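Local coordinates for protein stress response kinase A (Escherichia coli, PDB 1ZYL) that phosphorylates itself and other proteins on serine and threonine, using ATP and magnesium, and probably helps the cell withstand oxidative and envelope stress, at residues A[9-23]-A[95-107]. Numbering follows the deposited sequence.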
loop_
_atom_site.group_PDB
_atom_site.type_symbol
_atom_site.label_atom_id
_atom_site.label_comp_id
_atom_site.label_asym_id
_atom_site.label_seq_id
_atom_site.Cartn_x
_atom_site.Cartn_y
_atom_site.Cartn_z
ATOM N N GLN A 9 17.408 2.443 12.246
ATOM C CA GLN A 9 17.787 1.985 13.572
ATOM C C GLN A 9 17.545 0.483 13.593
ATOM O O GLN A 9 16.414 0.032 13.391
ATOM C CB GLN A 9 16.956 2.688 14.651
ATOM C CG GLN A 9 15.535 3.057 14.233
ATOM C CD GLN A 9 15.362 4.552 13.941
ATOM O OE1 GLN A 9 15.681 5.400 14.779
ATOM N NE2 GLN A 9 14.846 4.875 12.754
ATOM N N THR A 10 18.610 -0.285 13.819
ATOM C CA THR A 10 18.527 -1.746 13.837
ATOM C C THR A 10 17.716 -2.313 15.008
ATOM O O THR A 10 17.545 -1.661 16.047
ATOM C CB THR A 10 19.942 -2.385 13.854
ATOM O OG1 THR A 10 19.835 -3.814 13.773
ATOM C CG2 THR A 10 20.685 -1.994 15.126
ATOM N N LEU A 11 17.217 -3.532 14.830
ATOM C CA LEU A 11 16.433 -4.178 15.868
ATOM C C LEU A 11 16.828 -5.645 15.991
ATOM O O LEU A 11 16.353 -6.496 15.237
ATOM C CB LEU A 11 14.941 -4.059 15.549
ATOM C CG LEU A 11 13.971 -4.133 16.736
ATOM C CD1 LEU A 11 14.271 -3.010 17.715
ATOM C CD2 LEU A 11 12.542 -4.018 16.235
ATOM N N HIS A 12 17.706 -5.927 16.947
ATOM C CA HIS A 12 18.181 -7.282 17.183
ATOM C C HIS A 12 16.999 -8.178 17.541
ATOM O O HIS A 12 16.060 -7.731 18.195
ATOM C CB HIS A 12 19.183 -7.263 18.329
ATOM C CG HIS A 12 20.054 -8.475 18.389
ATOM N ND1 HIS A 12 20.959 -8.789 17.399
ATOM C CD2 HIS A 12 20.166 -9.448 19.322
ATOM C CE1 HIS A 12 21.591 -9.903 17.720
ATOM N NE2 HIS A 12 21.129 -10.323 18.883
ATOM N N PRO A 13 17.024 -9.456 17.118
ATOM C CA PRO A 13 15.921 -10.373 17.429
ATOM C C PRO A 13 15.792 -10.620 18.924
ATOM O O PRO A 13 14.772 -11.119 19.395
ATOM C CB PRO A 13 16.298 -11.641 16.669
ATOM C CG PRO A 13 17.793 -11.619 16.718
ATOM C CD PRO A 13 18.098 -10.164 16.398
ATOM N N ASP A 14 16.835 -10.271 19.666
ATOM C CA ASP A 14 16.839 -10.441 21.115
ATOM C C ASP A 14 16.050 -9.314 21.782
ATOM O O ASP A 14 15.234 -9.554 22.672
ATOM C CB ASP A 14 18.277 -10.453 21.634
ATOM C CG ASP A 14 18.691 -11.803 22.165
ATOM O OD1 ASP A 14 18.522 -12.816 21.445
ATOM O OD2 ASP A 14 19.188 -11.842 23.309
ATOM N N THR A 15 16.307 -8.085 21.344
ATOM C CA THR A 15 15.612 -6.924 21.872
ATOM C C THR A 15 14.110 -7.137 21.678
ATOM O O THR A 15 13.293 -6.571 22.407
ATOM C CB THR A 15 16.030 -5.655 21.121
ATOM O OG1 THR A 15 17.459 -5.615 21.028
ATOM C CG2 THR A 15 15.528 -4.409 21.845
ATOM N N ILE A 16 13.761 -7.953 20.685
ATOM C CA ILE A 16 12.368 -8.253 20.390
ATOM C C ILE A 16 11.798 -9.231 21.424
ATOM O O ILE A 16 10.685 -9.038 21.932
ATOM C CB ILE A 16 12.223 -8.835 18.957
ATOM C CG1 ILE A 16 12.404 -7.711 17.940
ATOM C CG2 ILE A 16 10.853 -9.487 18.761
ATOM C CD1 ILE A 16 12.228 -8.149 16.508
ATOM N N MET A 17 12.555 -10.276 21.742
ATOM C CA MET A 17 12.098 -11.240 22.731
ATOM C C MET A 17 11.804 -10.522 24.047
ATOM O O MET A 17 10.831 -10.845 24.735
ATOM C CB MET A 17 13.153 -12.327 22.939
ATOM C CG MET A 17 13.211 -13.336 21.808
ATOM S SD MET A 17 11.703 -14.313 21.685
ATOM C CE MET A 17 12.158 -15.758 22.624
ATOM N N ASP A 18 12.641 -9.546 24.395
ATOM C CA ASP A 18 12.438 -8.781 25.623
ATOM C C ASP A 18 11.062 -8.127 25.533
ATOM O O ASP A 18 10.235 -8.236 26.441
ATOM C CB ASP A 18 13.508 -7.698 25.772
ATOM C CG ASP A 18 14.917 -8.258 25.741
ATOM O OD1 ASP A 18 15.170 -9.273 26.425
ATOM O OD2 ASP A 18 15.777 -7.678 25.041
ATOM N N ALA A 19 10.830 -7.450 24.416
ATOM C CA ALA A 19 9.567 -6.786 24.162
ATOM C C ALA A 19 8.412 -7.761 24.355
ATOM O O ALA A 19 7.463 -7.475 25.079
ATOM C CB ALA A 19 9.560 -6.236 22.739
ATOM N N LEU A 20 8.490 -8.914 23.704
ATOM C CA LEU A 20 7.428 -9.899 23.831
ATOM C C LEU A 20 7.335 -10.447 25.244
ATOM O O LEU A 20 6.325 -11.048 25.620
ATOM C CB LEU A 20 7.632 -11.056 22.856
ATOM C CG LEU A 20 7.260 -10.758 21.409
ATOM C CD1 LEU A 20 7.312 -12.044 20.606
ATOM C CD2 LEU A 20 5.866 -10.159 21.356
ATOM N N PHE A 21 8.391 -10.251 26.024
ATOM C CA PHE A 21 8.385 -10.733 27.391
ATOM C C PHE A 21 7.701 -9.682 28.245
ATOM O O PHE A 21 6.719 -9.969 28.919
ATOM C CB PHE A 21 9.806 -10.959 27.893
ATOM C CG PHE A 21 9.871 -11.726 29.179
ATOM C CD1 PHE A 21 9.720 -13.109 29.183
ATOM C CD2 PHE A 21 10.052 -11.065 30.390
ATOM C CE1 PHE A 21 9.748 -13.827 30.376
ATOM C CE2 PHE A 21 10.082 -11.773 31.588
ATOM C CZ PHE A 21 9.930 -13.156 31.582
ATOM N N GLU A 22 8.226 -8.461 28.194
ATOM C CA GLU A 22 7.686 -7.332 28.947
ATOM C C GLU A 22 6.163 -7.272 28.866
ATOM O O GLU A 22 5.516 -6.640 29.701
ATOM C CB GLU A 22 8.266 -6.022 28.410
ATOM C CG GLU A 22 9.751 -5.846 28.637
ATOM C CD GLU A 22 10.065 -5.322 30.021
ATOM O OE1 GLU A 22 11.263 -5.207 30.361
ATOM O OE2 GLU A 22 9.110 -5.019 30.764
ATOM N N HIS A 23 5.597 -7.919 27.853
ATOM C CA HIS A 23 4.149 -7.929 27.669
ATOM C C HIS A 23 3.580 -9.336 27.816
ATOM O O HIS A 23 2.603 -9.697 27.155
ATOM C CB HIS A 23 3.778 -7.360 26.294
ATOM C CG HIS A 23 4.146 -5.919 26.112
ATOM N ND1 HIS A 23 5.439 -5.503 25.880
ATOM C CD2 HIS A 23 3.390 -4.796 26.140
ATOM C CE1 HIS A 23 5.464 -4.187 25.773
ATOM N NE2 HIS A 23 4.233 -3.732 25.926
ATOM N N LEU A 95 -1.545 -1.644 20.608
ATOM C CA LEU A 95 -0.293 -1.003 20.212
ATOM C C LEU A 95 0.803 -1.043 21.266
ATOM O O LEU A 95 1.059 -0.037 21.937
ATOM C CB LEU A 95 -0.543 0.461 19.859
ATOM C CG LEU A 95 0.222 1.012 18.663
ATOM C CD1 LEU A 95 0.436 2.511 18.873
ATOM C CD2 LEU A 95 1.536 0.276 18.490
ATOM N N LEU A 96 1.464 -2.185 21.405
ATOM C CA LEU A 96 2.539 -2.293 22.380
ATOM C C LEU A 96 3.722 -1.438 21.925
ATOM O O LEU A 96 3.798 -1.024 20.765
ATOM C CB LEU A 96 2.978 -3.753 22.543
ATOM C CG LEU A 96 1.899 -4.824 22.746
ATOM C CD1 LEU A 96 0.640 -4.211 23.365
ATOM C CD2 LEU A 96 1.566 -5.447 21.409
ATOM N N ASN A 97 4.642 -1.173 22.846
ATOM C CA ASN A 97 5.820 -0.369 22.545
ATOM C C ASN A 97 7.012 -0.692 23.450
ATOM O O ASN A 97 7.027 -0.351 24.633
ATOM C CB ASN A 97 5.484 1.117 22.668
ATOM C CG ASN A 97 6.719 1.985 22.724
ATOM O OD1 ASN A 97 7.460 2.091 21.750
ATOM N ND2 ASN A 97 6.958 2.602 23.874
ATOM N N HIS A 98 8.014 -1.359 22.895
ATOM C CA HIS A 98 9.193 -1.673 23.678
ATOM C C HIS A 98 10.352 -0.837 23.181
ATOM O O HIS A 98 10.574 -0.718 21.975
ATOM C CB HIS A 98 9.545 -3.152 23.576
ATOM C CG HIS A 98 10.707 -3.544 24.430
ATOM N ND1 HIS A 98 10.934 -2.987 25.669
ATOM C CD2 HIS A 98 11.680 -4.467 24.249
ATOM C CE1 HIS A 98 11.994 -3.553 26.216
ATOM N NE2 HIS A 98 12.464 -4.457 25.376
ATOM N N GLN A 99 11.090 -0.249 24.115
ATOM C CA GLN A 99 12.221 0.588 23.757
ATOM C C GLN A 99 11.717 1.748 22.893
ATOM O O GLN A 99 10.738 2.418 23.246
ATOM C CB GLN A 99 13.258 -0.249 23.003
ATOM C CG GLN A 99 14.667 -0.181 23.582
ATOM C CD GLN A 99 14.706 -0.391 25.090
ATOM O OE1 GLN A 99 14.345 0.499 25.863
ATOM N NE2 GLN A 99 15.141 -1.572 25.512
ATOM N N GLY A 100 12.375 1.983 21.761
ATOM C CA GLY A 100 11.958 3.069 20.892
ATOM C C GLY A 100 11.170 2.593 19.688
ATOM O O GLY A 100 11.117 3.269 18.663
ATOM N N PHE A 101 10.552 1.424 19.812
ATOM C CA PHE A 101 9.780 0.859 18.717
ATOM C C PHE A 101 8.373 0.487 19.158
ATOM O O PHE A 101 8.184 -0.038 20.254
ATOM C CB PHE A 101 10.464 -0.403 18.180
ATOM C CG PHE A 101 11.822 -0.162 17.580
ATOM C CD1 PHE A 101 12.852 0.394 18.340
ATOM C CD2 PHE A 101 12.079 -0.509 16.254
ATOM C CE1 PHE A 101 14.117 0.601 17.788
ATOM C CE2 PHE A 101 13.341 -0.308 15.691
ATOM C CZ PHE A 101 14.362 0.249 16.461
ATOM N N TYR A 102 7.393 0.772 18.301
ATOM C CA TYR A 102 6.001 0.423 18.560
ATOM C C TYR A 102 5.836 -0.932 17.898
ATOM O O TYR A 102 6.643 -1.301 17.054
ATOM C CB TYR A 102 5.059 1.398 17.871
ATOM C CG TYR A 102 4.941 2.749 18.514
ATOM C CD1 TYR A 102 4.180 2.929 19.669
ATOM C CD2 TYR A 102 5.524 3.867 17.926
ATOM C CE1 TYR A 102 3.990 4.198 20.215
ATOM C CE2 TYR A 102 5.342 5.138 18.461
ATOM C CZ TYR A 102 4.569 5.299 19.602
ATOM O OH TYR A 102 4.329 6.565 20.081
ATOM N N PHE A 103 4.804 -1.677 18.270
ATOM C CA PHE A 103 4.578 -2.968 17.641
ATOM C C PHE A 103 3.235 -3.555 18.012
ATOM O O PHE A 103 2.615 -3.139 18.990
ATOM C CB PHE A 103 5.684 -3.959 18.004
ATOM C CG PHE A 103 5.756 -4.301 19.468
ATOM C CD1 PHE A 103 6.118 -3.347 20.410
ATOM C CD2 PHE A 103 5.524 -5.601 19.900
ATOM C CE1 PHE A 103 6.254 -3.688 21.760
ATOM C CE2 PHE A 103 5.658 -5.948 21.251
ATOM C CZ PHE A 103 6.024 -4.993 22.176
ATOM N N ALA A 104 2.790 -4.520 17.213
ATOM C CA ALA A 104 1.522 -5.194 17.429
ATOM C C ALA A 104 1.704 -6.663 17.075
ATOM O O ALA A 104 2.674 -7.032 16.420
ATOM C CB ALA A 104 0.443 -4.570 16.562
ATOM N N VAL A 105 0.772 -7.500 17.511
ATOM C CA VAL A 105 0.849 -8.929 17.240
ATOM C C VAL A 105 -0.392 -9.360 16.476
ATOM O O VAL A 105 -1.508 -9.052 16.881
ATOM C CB VAL A 105 0.951 -9.739 18.558
ATOM C CG1 VAL A 105 1.215 -11.191 18.250
ATOM C CG2 VAL A 105 2.067 -9.177 19.434
ATOM N N PHE A 106 -0.206 -10.066 15.367
ATOM C CA PHE A 106 -1.350 -10.507 14.581
ATOM C C PHE A 106 -1.408 -12.016 14.433
ATOM O O PHE A 106 -0.378 -12.680 14.307
ATOM C CB PHE A 106 -1.329 -9.897 13.175
ATOM C CG PHE A 106 -1.301 -8.401 13.152
ATOM C CD1 PHE A 106 -0.136 -7.711 13.451
ATOM C CD2 PHE A 106 -2.441 -7.681 12.816
ATOM C CE1 PHE A 106 -0.108 -6.322 13.414
ATOM C CE2 PHE A 106 -2.424 -6.292 12.776
ATOM C CZ PHE A 106 -1.254 -5.610 13.076
ATOM N N PRO A 107 -2.628 -12.576 14.435
ATOM C CA PRO A 107 -2.862 -14.015 14.294
ATOM C C PRO A 107 -2.371 -14.484 12.933
ATOM O O PRO A 107 -2.997 -14.185 11.919
ATOM C CB PRO A 107 -4.378 -14.130 14.406
ATOM C CG PRO A 107 -4.758 -12.953 15.249
ATOM C CD PRO A 107 -3.892 -11.864 14.697
#
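Helix 13-22 packs across the outer hairpin, strands 96-98 and 101-107, of the five-stranded antiparallel sheet expected of the N-terminal lobe in a kinase-like phosphotransferase fold. Its axis crosses that of strand 101-107 at -66°. Just after helix 13-22, the H23 ring lies against L96 and F103. L96 CB lies over one face, 3.9 Å from the ring centroid, while F103 turns its edge toward the H23 face in a T-shaped pair, with planes at 89° and centroids 5.3 Å apart. H23 ND1 donates in its ring plane to A19 O at 2.9 Å, a fairly straight bond that fixes the rotation of the imidazole. Replacing H23 with alanine would probably leave A19 O without this side-chain donor and open a gap beside L96 CB and the F103 edge. The methyl of A19 rests against F103 CZ at 3.8 Å, and L20 CD2 reaches that ring's edge. The H98 ring also lies against A19, with T15 O at its edge in plane and E22 CG over one face. F56, on strand 52-57, stacks on F103 and also touches L11 and F101. At the close of the type II' turn H98-F101, Q9 O meets the F101 ring edge in plane. With L11 CG anti to the backbone N (chi1 -155°), L11 CD1 sits 3.4 Å from the F101 centroid, almost on the ring normal.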